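Long-range contacts in importin-95 (Chaetomium thermophilum, PDB 4XRI), which serves as a HEAT-repeat nuclear transport receptor of the importin-beta family for the import of protein cargo, and probably binds a small GTPase: residues E285-K289 and E351-S355; M768-G772 and A814-V818; M420-I424 and H458-L462. The protein carries 2 engineered substitutions. All blocks are in the same frame, centred on the assembly; numbering follows the deposited sequence.

Interaction 1 (E285-K289 and E351-S355); sequences EDVAK and EYNIS
Lys289 and Glu285, one turn apart on the helix that starts at Glu285, grip the backbone of Tyr352 to Ile354 with a pair of hydrogen bonds of opposite sense. The amine NZ of Lys289 donates to the carbonyl oxygen O of Tyr352 over 2.7 Å, lying in the carbonyl plane at a C=O...N angle of 158°. Lysine suits this place because its chain, extended beyond CG, is long enough to carry the amine across, and on the way CE passes 3.8 Å from CA of Asn353. The carboxylate of Glu285 does the reverse and accepts: its OE2 takes the backbone N-H of Ile354 at 3.2 Å, with an N-H...O angle of 141°. This donor reaches OE2 on its anti side, somewhat out of the carboxylate plane. With chi1 at -179°, CG of Glu285 stands opposite the backbone N, and the extended chain delivers the acid to the start of helix 354-369, where the helix dipole would probably favour a negative group.

Between the helices Ile354 supplies the apolar part. Its CD1 sits 4.0 Å from CB of Ala288, whose small side chain lets the branched neighbour come close to the backbone.

One shell out, Asn353 fixes the helix start to which Glu285 is bonded. Its OD1 accepts from OG of Ser355 at 2.7 Å, more weakly from N of Ser355 at 3.3 Å, and also from N of Arg356. Asp284 similarly uses OD1 to bond N of Val287 ahead of the other segment, while the side chain of Tyr352 touches Ala357 and Gln360. The whole is an asparagine N-cap docked against the first turn of another helix, a junction within the all-helical solenoid of a HEAT-repeat protein.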
ATOM      1  N   GLU A 285      15.391  -5.498  25.167  1.00 47.63           N
ATOM      2  CA  GLU A 285      14.962  -5.779  23.801  1.00 50.64           C
ATOM      3  C   GLU A 285      14.310  -4.572  23.131  1.00 52.92           C
ATOM      4  O   GLU A 285      14.413  -4.400  21.915  1.00 54.67           O
ATOM      5  CB  GLU A 285      13.999  -6.970  23.775  1.00 55.18           C
ATOM      6  CG  GLU A 285      13.528  -7.346  22.376  1.00 61.61           C
ATOM      7  CD  GLU A 285      12.993  -8.760  22.291  1.00 63.42           C
ATOM      8  OE1 GLU A 285      13.054  -9.482  23.307  1.00 68.55           O
ATOM      9  OE2 GLU A 285      12.517  -9.149  21.204  1.00 56.55           O
ATOM     10  N   ASP A 286      13.663  -3.724  23.923  1.00 54.81           N
ATOM     11  CA  ASP A 286      12.938  -2.586  23.367  1.00 56.28           C
ATOM     12  C   ASP A 286      13.860  -1.495  22.817  1.00 42.18           C
ATOM     13  O   ASP A 286      13.566  -0.912  21.774  1.00 40.60           O
ATOM     14  CB  ASP A 286      11.996  -1.990  24.416  1.00 66.57           C
ATOM     15  CG  ASP A 286      10.825  -2.901  24.729  1.00 68.49           C
ATOM     16  OD1 ASP A 286       9.994  -3.125  23.826  1.00 74.20           O
ATOM     17  OD2 ASP A 286      10.729  -3.389  25.875  1.00 69.16           O
ATOM     18  N   VAL A 287      14.968  -1.211  23.497  1.00 49.66           N
ATOM     19  CA  VAL A 287      15.896  -0.206  22.983  1.00 52.54           C
ATOM     20  C   VAL A 287      16.730  -0.822  21.867  1.00 46.06           C
ATOM     21  O   VAL A 287      17.170  -0.125  20.949  1.00 43.12           O
ATOM     22  CB  VAL A 287      16.821   0.374  24.085  1.00 47.86           C
ATOM     23  CG1 VAL A 287      16.385  -0.088  25.454  1.00 47.63           C
ATOM     24  CG2 VAL A 287      18.285   0.032  23.831  1.00 40.99           C
ATOM     25  N   ALA A 288      16.931  -2.135  21.944  1.00 43.80           N
ATOM     26  CA  ALA A 288      17.627  -2.861  20.890  1.00 42.28           C
ATOM     27  C   ALA A 288      16.827  -2.765  19.597  1.00 39.77           C
ATOM     28  O   ALA A 288      17.386  -2.530  18.525  1.00 40.68           O
ATOM     29  CB  ALA A 288      17.843  -4.316  21.281  1.00 39.09           C
ATOM     30  N   LYS A 289      15.513  -2.940  19.713  1.00 44.31           N
ATOM     31  CA  LYS A 289      14.600  -2.799  18.580  1.00 44.30           C
ATOM     32  C   LYS A 289      14.689  -1.418  17.947  1.00 40.33           C
ATOM     33  O   LYS A 289      14.717  -1.281  16.724  1.00 40.78           O
ATOM     34  CB  LYS A 289      13.155  -3.053  19.012  1.00 57.67           C
ATOM     35  CG  LYS A 289      12.777  -4.507  19.216  1.00 65.46           C
ATOM     36  CD  LYS A 289      11.294  -4.608  19.530  1.00 74.46           C
ATOM     37  CE  LYS A 289      10.896  -6.003  19.954  1.00 78.62           C
ATOM     38  NZ  LYS A 289       9.440  -6.065  20.258  1.00 76.76           N
ATOM     39  N   GLU A 351       4.753 -11.325  14.942  1.00 98.94           N
ATOM     40  CA  GLU A 351       5.162 -10.673  16.175  1.00 88.23           C
ATOM     41  C   GLU A 351       6.517 -10.041  15.919  1.00 79.83           C
ATOM     42  O   GLU A 351       7.462 -10.726  15.526  1.00 81.74           O
ATOM     43  CB  GLU A 351       5.223 -11.665  17.342  1.00 86.66           C
ATOM     44  CG  GLU A 351       5.798 -11.088  18.626  1.00 87.60           C
ATOM     45  CD  GLU A 351       7.185 -11.617  18.937  1.00 88.92           C
ATOM     46  OE1 GLU A 351       7.789 -12.262  18.054  1.00 94.85           O
ATOM     47  OE2 GLU A 351       7.669 -11.393  20.068  1.00 81.83           O
ATOM     48  N   TYR A 352       6.609  -8.732  16.117  1.00 77.50           N
ATOM     49  CA  TYR A 352       7.843  -8.026  15.812  1.00 73.70           C
ATOM     50  C   TYR A 352       8.812  -8.111  16.984  1.00 67.70           C
ATOM     51  O   TYR A 352       8.744  -7.311  17.916  1.00 70.78           O
ATOM     52  CB  TYR A 352       7.556  -6.566  15.455  1.00 78.26           C
ATOM     53  CG  TYR A 352       8.526  -5.979  14.453  1.00 80.09           C
ATOM     54  CD1 TYR A 352       8.649  -6.518  13.178  1.00 81.70           C
ATOM     55  CD2 TYR A 352       9.310  -4.877  14.775  1.00 77.19           C
ATOM     56  CE1 TYR A 352       9.529  -5.984  12.256  1.00 76.10           C
ATOM     57  CE2 TYR A 352      10.193  -4.334  13.858  1.00 71.13           C
ATOM     58  CZ  TYR A 352      10.297  -4.893  12.601  1.00 72.95           C
ATOM     59  OH  TYR A 352      11.174  -4.357  11.685  1.00 72.50           O
ATOM     60  N   ASN A 353       9.698  -9.102  16.938  1.00 60.87           N
ATOM     61  CA  ASN A 353      10.760  -9.220  17.926  1.00 55.30           C
ATOM     62  C   ASN A 353      12.079  -8.725  17.339  1.00 54.88           C
ATOM     63  O   ASN A 353      12.106  -8.190  16.231  1.00 57.30           O
ATOM     64  CB  ASN A 353      10.887 -10.664  18.428  1.00 59.94           C
ATOM     65  CG  ASN A 353      11.043 -11.673  17.302  1.00 66.81           C
ATOM     66  OD1 ASN A 353      11.606 -11.371  16.249  1.00 61.53           O
ATOM     67  ND2 ASN A 353      10.540 -12.883  17.523  1.00 70.48           N
ATOM     68  N   ILE A 354      13.169  -8.907  18.074  1.00 47.52           N
ATOM     69  CA  ILE A 354      14.455  -8.367  17.650  1.00 46.42           C
ATOM     70  C   ILE A 354      15.018  -9.092  16.423  1.00 49.83           C
ATOM     71  O   ILE A 354      15.705  -8.486  15.599  1.00 49.41           O
ATOM     72  CB  ILE A 354      15.490  -8.416  18.803  1.00 43.38           C
ATOM     73  CG1 ILE A 354      16.755  -7.640  18.426  1.00 44.44           C
ATOM     74  CG2 ILE A 354      15.817  -9.853  19.191  1.00 44.38           C
ATOM     75  CD1 ILE A 354      16.499  -6.199  18.056  1.00 46.68           C
ATOM     76  N   SER A 355      14.706 -10.377  16.289  1.00 47.58           N
ATOM     77  CA  SER A 355      15.272 -11.185  15.213  1.00 48.89           C
ATOM     78  C   SER A 355      14.658 -10.844  13.858  1.00 46.22           C
ATOM     79  O   SER A 355      15.352 -10.811  12.842  1.00 47.84           O
ATOM     80  CB  SER A 355      15.088 -12.675  15.511  1.00 47.46           C
ATOM     81  OG  SER A 355      13.717 -13.003  15.656  1.00 59.63           O
TER

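Interaction 2 (M768-G772 and A814-V818); sequences MDAWG and ASMGV
Of the two flat side chains, the carboxylate of Asp769 and the indole of Trp771, neither is stacked on a group of 814-818. The carboxylate comes up with one oxygen: OD1 of Asp769 lies 3.7 Å from the methyl CB of Ala814. Trp771 touches with its stem, CB standing 4.4 Å from CG2 of Val818, while the indole turns off to pack on Ile794 of helix 791-802 and on Ala737 and Leu740 of helix 730-743. A large flat ring suits that place, where it bridges two further helices.

Met768 makes most of the touches. From a chi1 of -152°, with CG roughly opposite the backbone N, its chain bends at both following torsions and folds over the neighbouring helix. CG passes 3.8 Å from CB of Ala814 and only 3.3 Å from the carbonyl oxygen O of Ala814. SD then meets CG2 of Val818 at 3.5 Å, the two side chains crossing at about a right angle. The same valine methyl also presses on the backbone, CG2 of Val818 being 3.4 Å from O of Met768 and close to N of Gly772. Gly772, with no side chain, fits this close approach, and its CA comes within 5.3 Å of CA of Val818.

The two short helical segments run nearly parallel, 24° apart, with axes approaching to 9.1 Å. Leu797 and Ile801 of helix 791-802 pack on Met768, and Leu798 of that helix on Ser815, whose OG is hydrogen-bonded to O of Leu811. The chemistry is therefore dispersion and shape fit: a pliable thioether chain lies against the Ala814 and Val818 side chains, the carbonyls of Met768 and Ala814 stay engaged in their own helices, and cohesion relies on close packing rather than directional bonds.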
ATOM      1  N   MET A 768      -9.263  10.274 -23.203  1.00 35.99           N
ATOM      2  CA  MET A 768      -8.523  10.149 -24.453  1.00 34.42           C
ATOM      3  C   MET A 768      -8.863   8.850 -25.175  1.00 33.98           C
ATOM      4  O   MET A 768      -8.997   8.828 -26.397  1.00 38.55           O
ATOM      5  CB  MET A 768      -7.021  10.228 -24.188  1.00 36.59           C
ATOM      6  CG  MET A 768      -6.218  10.778 -25.348  1.00 40.72           C
ATOM      7  SD  MET A 768      -6.815  12.380 -25.908  1.00 55.40           S
ATOM      8  CE  MET A 768      -6.792  13.310 -24.387  1.00 54.79           C
ATOM      9  N   ASP A 769      -9.011   7.772 -24.411  1.00 35.05           N
ATOM     10  CA  ASP A 769      -9.448   6.498 -24.970  1.00 35.45           C
ATOM     11  C   ASP A 769     -10.834   6.645 -25.585  1.00 33.18           C
ATOM     12  O   ASP A 769     -11.099   6.128 -26.670  1.00 37.03           O
ATOM     13  CB  ASP A 769      -9.458   5.402 -23.900  1.00 40.06           C
ATOM     14  CG  ASP A 769      -8.065   5.032 -23.429  1.00 44.98           C
ATOM     15  OD1 ASP A 769      -7.085   5.364 -24.128  1.00 45.52           O
ATOM     16  OD2 ASP A 769      -7.952   4.398 -22.360  1.00 51.76           O
ATOM     17  N   ALA A 770     -11.711   7.353 -24.878  1.00 34.01           N
ATOM     18  CA  ALA A 770     -13.073   7.591 -25.339  1.00 36.59           C
ATOM     19  C   ALA A 770     -13.070   8.326 -26.673  1.00 35.11           C
ATOM     20  O   ALA A 770     -13.678   7.865 -27.640  1.00 32.19           O
ATOM     21  CB  ALA A 770     -13.860   8.376 -24.299  1.00 25.53           C
ATOM     22  N   TRP A 771     -12.374   9.459 -26.724  1.00 33.17           N
ATOM     23  CA  TRP A 771     -12.288  10.242 -27.956  1.00 33.58           C
ATOM     24  C   TRP A 771     -11.695   9.420 -29.095  1.00 38.62           C
ATOM     25  O   TRP A 771     -12.170   9.480 -30.228  1.00 38.36           O
ATOM     26  CB  TRP A 771     -11.459  11.513 -27.746  1.00 35.51           C
ATOM     27  CG  TRP A 771     -12.206  12.643 -27.080  1.00 37.12           C
ATOM     28  CD1 TRP A 771     -11.813  13.345 -25.975  1.00 35.66           C
ATOM     29  CD2 TRP A 771     -13.468  13.196 -27.478  1.00 35.67           C
ATOM     30  NE1 TRP A 771     -12.750  14.302 -25.664  1.00 38.08           N
ATOM     31  CE2 TRP A 771     -13.776  14.230 -26.569  1.00 37.33           C
ATOM     32  CE3 TRP A 771     -14.371  12.917 -28.512  1.00 35.37           C
ATOM     33  CZ2 TRP A 771     -14.941  14.986 -26.663  1.00 33.76           C
ATOM     34  CZ3 TRP A 771     -15.526  13.669 -28.604  1.00 38.80           C
ATOM     35  CH2 TRP A 771     -15.803  14.690 -27.684  1.00 36.39           C
ATOM     36  N   GLY A 772     -10.674   8.633 -28.775  1.00 36.43           N
ATOM     37  CA  GLY A 772     -10.027   7.776 -29.753  1.00 34.19           C
ATOM     38  C   GLY A 772     -10.977   6.794 -30.416  1.00 33.96           C
ATOM     39  O   GLY A 772     -10.977   6.649 -31.635  1.00 38.62           O
ATOM     40  N   ALA A 814      -1.937   7.521 -25.465  1.00 48.54           N
ATOM     41  CA  ALA A 814      -3.317   7.739 -25.893  1.00 43.81           C
ATOM     42  C   ALA A 814      -3.486   9.087 -26.586  1.00 44.13           C
ATOM     43  O   ALA A 814      -4.253   9.215 -27.542  1.00 47.94           O
ATOM     44  CB  ALA A 814      -4.258   7.643 -24.703  1.00 42.77           C
ATOM     45  N   SER A 815      -2.760  10.088 -26.096  1.00 42.99           N
ATOM     46  CA  SER A 815      -2.802  11.428 -26.670  1.00 42.49           C
ATOM     47  C   SER A 815      -2.228  11.435 -28.081  1.00 47.43           C
ATOM     48  O   SER A 815      -2.818  12.010 -28.998  1.00 48.95           O
ATOM     49  CB  SER A 815      -2.037  12.415 -25.789  1.00 46.22           C
ATOM     50  OG  SER A 815      -2.607  12.484 -24.495  1.00 48.83           O
ATOM     51  N   MET A 816      -1.072  10.795 -28.243  1.00 48.61           N
ATOM     52  CA  MET A 816      -0.458  10.627 -29.555  1.00 48.47           C
ATOM     53  C   MET A 816      -1.426   9.929 -30.499  1.00 42.69           C
ATOM     54  O   MET A 816      -1.571  10.323 -31.657  1.00 48.28           O
ATOM     55  CB  MET A 816       0.848   9.827 -29.454  1.00 52.14           C
ATOM     56  CG  MET A 816       1.952  10.472 -28.627  1.00 52.36           C
ATOM     57  SD  MET A 816       2.627  11.989 -29.332  1.00 62.67           S
ATOM     58  CE  MET A 816       1.702  13.237 -28.441  1.00 77.28           C
ATOM     59  N   GLY A 817      -2.087   8.896 -29.987  1.00 46.20           N
ATOM     60  CA  GLY A 817      -3.056   8.144 -30.760  1.00 47.81           C
ATOM     61  C   GLY A 817      -4.183   9.010 -31.282  1.00 48.13           C
ATOM     62  O   GLY A 817      -4.562   8.908 -32.445  1.00 44.15           O
ATOM     63  N   VAL A 818      -4.709   9.875 -30.420  1.00 46.62           N
ATOM     64  CA  VAL A 818      -5.817  10.749 -30.792  1.00 44.27           C
ATOM     65  C   VAL A 818      -5.392  11.782 -31.832  1.00 45.45           C
ATOM     66  O   VAL A 818      -6.142  12.075 -32.768  1.00 44.55           O
ATOM     67  CB  VAL A 818      -6.403  11.457 -29.549  1.00 44.42           C
ATOM     68  CG1 VAL A 818      -7.209  12.688 -29.941  1.00 39.52           C
ATOM     69  CG2 VAL A 818      -7.268  10.481 -28.765  1.00 39.91           C
TER

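Interaction 3 (M420-I424 and H458-L462)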
ATOM      1  N   MET A 420      24.464 -23.350  -3.746  1.00 59.07           N
ATOM      2  CA  MET A 420      23.182 -23.923  -4.149  1.00 61.23           C
ATOM      3  C   MET A 420      22.960 -25.315  -3.561  1.00 61.83           C
ATOM      4  O   MET A 420      21.944 -25.565  -2.913  1.00 57.22           O
ATOM      5  CB  MET A 420      23.075 -23.983  -5.671  1.00 60.54           C
ATOM      6  CG  MET A 420      21.641 -23.978  -6.171  1.00 63.18           C
ATOM      7  SD  MET A 420      20.755 -22.522  -5.587  1.00 57.44           S
ATOM      8  CE  MET A 420      19.062 -22.980  -5.940  1.00 75.26           C
ATOM      9  N   GLN A 421      23.912 -26.216  -3.785  1.00 55.77           N
ATOM     10  CA  GLN A 421      23.807 -27.582  -3.273  1.00 53.90           C
ATOM     11  C   GLN A 421      23.786 -27.670  -1.737  1.00 55.52           C
ATOM     12  O   GLN A 421      22.977 -28.414  -1.182  1.00 58.19           O
ATOM     13  CB  GLN A 421      24.945 -28.442  -3.830  1.00 65.90           C
ATOM     14  CG  GLN A 421      25.258 -29.684  -3.013  1.00 73.37           C
ATOM     15  CD  GLN A 421      26.497 -29.513  -2.154  1.00 85.29           C
ATOM     16  OE1 GLN A 421      27.497 -28.947  -2.596  1.00 92.93           O
ATOM     17  NE2 GLN A 421      26.434 -29.995  -0.918  1.00 80.69           N
ATOM     18  N   PRO A 422      24.670 -26.924  -1.039  1.00 59.90           N
ATOM     19  CA  PRO A 422      24.567 -26.987   0.425  1.00 62.19           C
ATOM     20  C   PRO A 422      23.232 -26.469   0.951  1.00 61.50           C
ATOM     21  O   PRO A 422      22.692 -27.031   1.903  1.00 61.59           O
ATOM     22  CB  PRO A 422      25.719 -26.092   0.897  1.00 60.47           C
ATOM     23  CG  PRO A 422      26.697 -26.122  -0.215  1.00 53.79           C
ATOM     24  CD  PRO A 422      25.866 -26.168  -1.457  1.00 58.74           C
ATOM     25  N   LEU A 423      22.706 -25.416   0.333  1.00 58.38           N
ATOM     26  CA  LEU A 423      21.440 -24.842   0.773  1.00 57.14           C
ATOM     27  C   LEU A 423      20.286 -25.802   0.510  1.00 52.91           C
ATOM     28  O   LEU A 423      19.360 -25.901   1.310  1.00 55.49           O
ATOM     29  CB  LEU A 423      21.178 -23.506   0.081  1.00 55.68           C
ATOM     30  CG  LEU A 423      20.114 -22.645   0.766  1.00 57.98           C
ATOM     31  CD1 LEU A 423      20.566 -22.273   2.164  1.00 57.61           C
ATOM     32  CD2 LEU A 423      19.811 -21.400  -0.040  1.00 60.42           C
ATOM     33  N   ILE A 424      20.348 -26.513  -0.611  1.00 47.06           N
ATOM     34  CA  ILE A 424      19.331 -27.508  -0.932  1.00 52.31           C
ATOM     35  C   ILE A 424      19.366 -28.640   0.088  1.00 51.32           C
ATOM     36  O   ILE A 424      18.325 -29.161   0.495  1.00 54.20           O
ATOM     37  CB  ILE A 424      19.522 -28.076  -2.350  1.00 60.39           C
ATOM     38  CG1 ILE A 424      19.201 -27.005  -3.393  1.00 55.23           C
ATOM     39  CG2 ILE A 424      18.633 -29.288  -2.573  1.00 56.32           C
ATOM     40  CD1 ILE A 424      19.424 -27.459  -4.816  1.00 48.18           C
ATOM     41  N   HIS A 458      20.868 -28.118 -10.853  1.00 71.80           N
ATOM     42  CA  HIS A 458      20.196 -27.814  -9.591  1.00 65.85           C
ATOM     43  C   HIS A 458      18.667 -27.799  -9.639  1.00 67.35           C
ATOM     44  O   HIS A 458      18.018 -27.950  -8.605  1.00 65.71           O
ATOM     45  CB  HIS A 458      20.679 -26.460  -9.065  1.00 66.17           C
ATOM     46  CG  HIS A 458      22.114 -26.443  -8.660  1.00 64.18           C
ATOM     47  ND1 HIS A 458      22.665 -27.386  -7.808  1.00 66.56           N
ATOM     48  CD2 HIS A 458      23.128 -25.597  -8.967  1.00 63.02           C
ATOM     49  CE1 HIS A 458      23.939 -27.125  -7.623  1.00 68.08           C
ATOM     50  NE2 HIS A 458      24.250 -26.036  -8.319  1.00 68.65           N
ATOM     51  N   LEU A 459      18.099 -27.620 -10.827  1.00 68.72           N
ATOM     52  CA  LEU A 459      16.657 -27.410 -10.973  1.00 62.78           C
ATOM     53  C   LEU A 459      15.817 -28.552 -10.401  1.00 61.29           C
ATOM     54  O   LEU A 459      14.917 -28.318  -9.596  1.00 55.78           O
ATOM     55  CB  LEU A 459      16.298 -27.202 -12.445  1.00 68.48           C
ATOM     56  CG  LEU A 459      14.912 -26.653 -12.790  1.00 73.15           C
ATOM     57  CD1 LEU A 459      15.007 -25.736 -13.998  1.00 71.26           C
ATOM     58  CD2 LEU A 459      13.925 -27.777 -13.061  1.00 81.09           C
ATOM     59  N   GLU A 460      16.110 -29.779 -10.817  1.00 55.15           N
ATOM     60  CA  GLU A 460      15.320 -30.932 -10.387  1.00 62.09           C
ATOM     61  C   GLU A 460      15.398 -31.178  -8.874  1.00 65.69           C
ATOM     62  O   GLU A 460      14.361 -31.374  -8.239  1.00 62.18           O
ATOM     63  CB  GLU A 460      15.750 -32.194 -11.146  1.00 69.21           C
ATOM     64  CG  GLU A 460      14.755 -33.356 -11.074  1.00 76.18           C
ATOM     65  CD  GLU A 460      14.851 -34.150  -9.781  1.00 86.36           C
ATOM     66  OE1 GLU A 460      15.935 -34.161  -9.161  1.00 89.84           O
ATOM     67  OE2 GLU A 460      13.838 -34.764  -9.383  1.00 87.39           O
ATOM     68  N   PRO A 461      16.616 -31.184  -8.283  1.00 68.36           N
ATOM     69  CA  PRO A 461      16.632 -31.371  -6.826  1.00 57.93           C
ATOM     70  C   PRO A 461      15.931 -30.240  -6.085  1.00 55.10           C
ATOM     71  O   PRO A 461      15.228 -30.490  -5.105  1.00 55.66           O
ATOM     72  CB  PRO A 461      18.129 -31.393  -6.489  1.00 56.93           C
ATOM     73  CG  PRO A 461      18.789 -31.817  -7.746  1.00 59.78           C
ATOM     74  CD  PRO A 461      17.984 -31.182  -8.833  1.00 59.98           C
ATOM     75  N   LEU A 462      16.131 -29.013  -6.553  1.00 57.77           N
ATOM     76  CA  LEU A 462      15.488 -27.845  -5.963  1.00 60.25           C
ATOM     77  C   LEU A 462      13.976 -28.015  -5.934  1.00 60.60           C
ATOM     78  O   LEU A 462      13.357 -27.918  -4.876  1.00 51.33           O
ATOM     79  CB  LEU A 462      15.862 -26.579  -6.736  1.00 58.11           C
ATOM     80  CG  LEU A 462      15.205 -25.273  -6.284  1.00 51.30           C
ATOM     81  CD1 LEU A 462      15.491 -25.011  -4.820  1.00 48.44           C
ATOM     82  CD2 LEU A 462      15.683 -24.114  -7.142  1.00 43.87           C
TER
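Two nearly parallel helices of the HEAT-repeat solenoid, 409-425 and 455-472, meet here through a CH-pi contact of Met420 over the His458 ring. The segment axes are 10.7 Å apart and only 10° from parallel, and the side chains of Met420, Ile424 and His458 span the gap. Met420 lies over one face of the imidazole: its CB is 3.6 Å from the ring centroid and 14° off the ring normal, while CG comes to 3.5 Å from CG of His458. The sulfur SD adds a distant secondary contact above the same face, 5.4 Å from the centroid.

A bend at chi2 (57°) turns the chain up from the ring face, so that CE of Met420 ends 3.8 Å from CD2 of Leu462, one turn on from His458. Leu442 of helix 432-449 touches both Met420 and Leu462, so a third helix backs this end of the contact. Ile424 fills the next turn: its CD1 reaches 4.1 Å from CB of Leu462 and also approaches CB of Pro461. The branched isoleucine, with a long arm at CD1, suits a gap of this width.

Each helix is kinked at a proline, Pro422 and Pro461, whose nitrogen lacks the usual bond to the turn before; Ile424 N and Leu462 N do make theirs, to Met420 O and His458 O. Packing here rests on shape and polarisability: a soft aliphatic chain covers a flat ring, with no polar bond demanding an exact match, so that such a contact could probably tolerate small shifts between the helices.

Along the chain the order is interaction 1, then interaction 3, then interaction 2, each closed before the next opens. They share no helix and do not touch: the centres of interactions 1 and 3 are 33 Å apart, with nearest atoms about 17 Å, while interaction 2 lies 53 Å from the first and 51 Å from the third, centre to centre. Interactions 1 and 2 fall on opposite sides of the chain's centre. Each contact is local, joining helices separated by one or two others, as expected of a solenoid built by stacking helices in succession. Such distributed interfaces, one mixed polar and apolar, two largely apolar, are consistent with the high flexibility attributed to this importin.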